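Local coordinates for protein peptidase S15/CocE/NonD (Thaumarchaeota archaeon SCGC AB-539-E09, PDB 4PF1) that probably acts as a serine aminopeptidase of the S15 family, cleaving peptides with an alpha/beta-hydrolase catalytic domain, at residues D139-L144 and N173-L178. Numbering follows the deposited sequence.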
ATOM      1  N   ASP A 139     -33.028  36.995  -2.844  1.00 17.13           N
ATOM      2  CA  ASP A 139     -32.286  38.217  -2.512  1.00 16.75           C
ATOM      3  C   ASP A 139     -30.811  38.097  -2.930  1.00 20.37           C
ATOM      4  O   ASP A 139     -30.203  39.099  -3.312  1.00 20.29           O
ATOM      5  CB  ASP A 139     -32.408  38.537  -1.011  1.00 18.28           C
ATOM      6  CG  ASP A 139     -33.841  38.696  -0.520  1.00 22.52           C
ATOM      7  OD1 ASP A 139     -34.728  39.001  -1.351  1.00 22.00           O
ATOM      8  OD2 ASP A 139     -34.076  38.504   0.693  1.00 26.44           O
ATOM      9  N   THR A 140     -30.257  36.865  -2.898  1.00 15.81           N
ATOM     10  CA  THR A 140     -28.879  36.578  -3.312  1.00 15.37           C
ATOM     11  C   THR A 140     -28.747  36.686  -4.844  1.00 18.41           C
ATOM     12  O   THR A 140     -27.839  37.369  -5.320  1.00 17.97           O
ATOM     13  CB  THR A 140     -28.434  35.193  -2.791  1.00 19.34           C
ATOM     14  OG1 THR A 140     -28.401  35.226  -1.365  1.00 17.10           O
ATOM     15  CG2 THR A 140     -27.062  34.770  -3.325  1.00 18.18           C
ATOM     16  N   ILE A 141     -29.655  36.024  -5.608  1.00 14.78           N
ATOM     17  CA  ILE A 141     -29.625  36.035  -7.080  1.00 14.72           C
ATOM     18  C   ILE A 141     -29.819  37.471  -7.606  1.00 18.55           C
ATOM     19  O   ILE A 141     -29.117  37.876  -8.537  1.00 18.08           O
ATOM     20  CB  ILE A 141     -30.654  35.038  -7.703  1.00 17.90           C
ATOM     21  CG1 ILE A 141     -30.299  33.573  -7.344  1.00 18.08           C
ATOM     22  CG2 ILE A 141     -30.744  35.215  -9.232  1.00 19.10           C
ATOM     23  CD1 ILE A 141     -31.370  32.517  -7.736  1.00 24.93           C
ATOM     24  N   ASP A 142     -30.739  38.240  -6.986  1.00 15.82           N
ATOM     25  CA  ASP A 142     -31.032  39.628  -7.362  1.00 16.03           C
ATOM     26  C   ASP A 142     -29.800  40.516  -7.222  1.00 21.18           C
ATOM     27  O   ASP A 142     -29.523  41.312  -8.118  1.00 21.18           O
ATOM     28  CB  ASP A 142     -32.189  40.193  -6.531  1.00 17.70           C
ATOM     29  CG  ASP A 142     -32.856  41.390  -7.179  1.00 22.98           C
ATOM     30  OD1 ASP A 142     -33.533  41.202  -8.221  1.00 21.61           O
ATOM     31  OD2 ASP A 142     -32.697  42.512  -6.654  1.00 26.06           O
ATOM     32  N   TRP A 143     -29.049  40.366  -6.111  1.00 18.37           N
ATOM     33  CA  TRP A 143     -27.818  41.122  -5.887  1.00 18.39           C
ATOM     34  C   TRP A 143     -26.739  40.717  -6.902  1.00 21.05           C
ATOM     35  O   TRP A 143     -26.079  41.589  -7.460  1.00 20.87           O
ATOM     36  CB  TRP A 143     -27.300  40.917  -4.455  1.00 17.00           C
ATOM     37  CG  TRP A 143     -26.177  41.847  -4.084  1.00 18.22           C
ATOM     38  CD1 TRP A 143     -26.282  43.032  -3.419  1.00 21.63           C
ATOM     39  CD2 TRP A 143     -24.783  41.677  -4.386  1.00 17.77           C
ATOM     40  NE1 TRP A 143     -25.040  43.608  -3.279  1.00 21.16           N
ATOM     41  CE2 TRP A 143     -24.103  42.803  -3.874  1.00 22.18           C
ATOM     42  CE3 TRP A 143     -24.041  40.685  -5.054  1.00 18.54           C
ATOM     43  CZ2 TRP A 143     -22.716  42.957  -3.990  1.00 21.56           C
ATOM     44  CZ3 TRP A 143     -22.670  40.847  -5.182  1.00 20.07           C
ATOM     45  CH2 TRP A 143     -22.022  41.972  -4.660  1.00 21.16           C
ATOM     46  N   LEU A 144     -26.549  39.397  -7.113  1.00 16.67           N
ATOM     47  CA  LEU A 144     -25.525  38.850  -8.009  1.00 16.15           C
ATOM     48  C   LEU A 144     -25.660  39.365  -9.451  1.00 21.25           C
ATOM     49  O   LEU A 144     -24.686  39.888  -9.988  1.00 21.57           O
ATOM     50  CB  LEU A 144     -25.541  37.309  -7.999  1.00 15.46           C
ATOM     51  CG  LEU A 144     -24.974  36.621  -6.748  1.00 19.35           C
ATOM     52  CD1 LEU A 144     -25.368  35.155  -6.712  1.00 18.92           C
ATOM     53  CD2 LEU A 144     -23.458  36.768  -6.665  1.00 21.29           C
ATOM     54  N   ASN A 173     -40.824  29.828  -5.538  1.00 19.79           N
ATOM     55  CA  ASN A 173     -40.958  31.257  -5.911  1.00 20.04           C
ATOM     56  C   ASN A 173     -39.613  31.717  -6.528  1.00 24.08           C
ATOM     57  O   ASN A 173     -38.877  32.493  -5.907  1.00 23.72           O
ATOM     58  CB  ASN A 173     -41.370  32.123  -4.706  1.00 18.44           C
ATOM     59  CG  ASN A 173     -42.608  31.637  -3.993  1.00 45.88           C
ATOM     60  OD1 ASN A 173     -42.567  31.262  -2.816  1.00 39.34           O
ATOM     61  ND2 ASN A 173     -43.740  31.638  -4.689  1.00 39.27           N
ATOM     62  N   PRO A 174     -39.196  31.098  -7.663  1.00 20.68           N
ATOM     63  CA  PRO A 174     -37.842  31.354  -8.168  1.00 20.03           C
ATOM     64  C   PRO A 174     -37.637  32.732  -8.761  1.00 23.94           C
ATOM     65  O   PRO A 174     -38.557  33.317  -9.332  1.00 24.02           O
ATOM     66  CB  PRO A 174     -37.650  30.269  -9.232  1.00 21.33           C
ATOM     67  CG  PRO A 174     -39.010  29.950  -9.695  1.00 26.49           C
ATOM     68  CD  PRO A 174     -39.897  30.093  -8.492  1.00 22.36           C
ATOM     69  N   HIS A 175     -36.405  33.237  -8.630  1.00 20.50           N
ATOM     70  CA  HIS A 175     -35.984  34.489  -9.233  1.00 20.79           C
ATOM     71  C   HIS A 175     -35.970  34.293 -10.750  1.00 24.52           C
ATOM     72  O   HIS A 175     -35.525  33.236 -11.209  1.00 22.94           O
ATOM     73  CB  HIS A 175     -34.592  34.896  -8.709  1.00 21.18           C
ATOM     74  CG  HIS A 175     -34.192  36.289  -9.084  1.00 24.84           C
ATOM     75  ND1 HIS A 175     -33.757  36.594 -10.359  1.00 26.49           N
ATOM     76  CD2 HIS A 175     -34.187  37.417  -8.339  1.00 26.96           C
ATOM     77  CE1 HIS A 175     -33.502  37.890 -10.352  1.00 26.34           C
ATOM     78  NE2 HIS A 175     -33.750  38.430  -9.160  1.00 27.00           N
ATOM     79  N   PRO A 176     -36.476  35.271 -11.549  1.00 22.11           N
ATOM     80  CA  PRO A 176     -36.512  35.086 -13.017  1.00 21.89           C
ATOM     81  C   PRO A 176     -35.150  34.780 -13.661  1.00 24.09           C
ATOM     82  O   PRO A 176     -35.121  34.224 -14.760  1.00 23.37           O
ATOM     83  CB  PRO A 176     -37.072  36.419 -13.531  1.00 24.45           C
ATOM     84  CG  PRO A 176     -36.928  37.376 -12.394  1.00 29.05           C
ATOM     85  CD  PRO A 176     -37.080  36.559 -11.162  1.00 24.28           C
ATOM     86  N   ALA A 177     -34.031  35.118 -12.977  1.00 19.82           N
ATOM     87  CA  ALA A 177     -32.680  34.855 -13.485  1.00 19.47           C
ATOM     88  C   ALA A 177     -32.268  33.371 -13.323  1.00 22.51           C
ATOM     89  O   ALA A 177     -31.338  32.932 -13.999  1.00 22.14           O
ATOM     90  CB  ALA A 177     -31.674  35.758 -12.794  1.00 20.19           C
ATOM     91  N   LEU A 178     -32.956  32.602 -12.437  1.00 18.74           N
ATOM     92  CA  LEU A 178     -32.668  31.172 -12.257  1.00 17.41           C
ATOM     93  C   LEU A 178     -33.201  30.397 -13.472  1.00 20.54           C
ATOM     94  O   LEU A 178     -34.415  30.385 -13.720  1.00 20.48           O
ATOM     95  CB  LEU A 178     -33.252  30.626 -10.937  1.00 17.09           C
ATOM     96  CG  LEU A 178     -32.922  29.153 -10.628  1.00 20.46           C
ATOM     97  CD1 LEU A 178     -31.495  28.999 -10.110  1.00 19.39           C
ATOM     98  CD2 LEU A 178     -33.906  28.573  -9.644  1.00 23.32           C
TER
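His175 reaches out of its loop to helix 133-147 and is gripped at both ring nitrogens. His175 NE2 gives its hydrogen to Asp142 OD1 at 2.9 Å, nearly straight at 173° and almost exactly in the ring plane; the carboxylate receives it on its anti lone pair, its own plane turned 54° from the ring. On the other nitrogen, His175 ND1 accepts the backbone N-H of Ala177, ND1 to N 3.0 Å, within the beta turn that runs from His175 to Leu178. With the protonated nitrogen thus set at NE2 and the lone pair at ND1, the ring is fixed in rotation, and the nearby carboxylate would be expected to polarise it.

The tight part lies over the ring. Ile141 CG2, anti to its own backbone N, sits above one face in a CH-pi contact, 3.8 Å from the centroid of the His175 ring and displaced toward the rim at ND1 and CG, while Pro176 CD covers the opposite face. Ile141 CG2 also meets Ala177 CB at 3.7 Å. Looser by comparison is the other branch of Ile141, whose CD1 comes no nearer than 4.2 Å to Leu178 CB. Toward solvent the contact ends at Asp142, which is partly exposed and whose OD1 also forms a salt bridge with Lys146. An alanine in place of His175 would probably leave the Ala177 N-H without its acceptor and Asp142 OD1 with Lys146 but no ring donor, and open a gap beneath Ile141 CG2.

In the alpha/beta-hydrolase fold, this joins helix 133-147 to the connection between helix 162-169 and strand 178-184. The ring of Tyr138, on the same helix, meets that of His175 with planes about 50° apart, and Ile141 rests on Val155 of strand 154-160, which is backbone hydrogen-bonded to Ala177, so the turn is tied to both the helix and the central sheet.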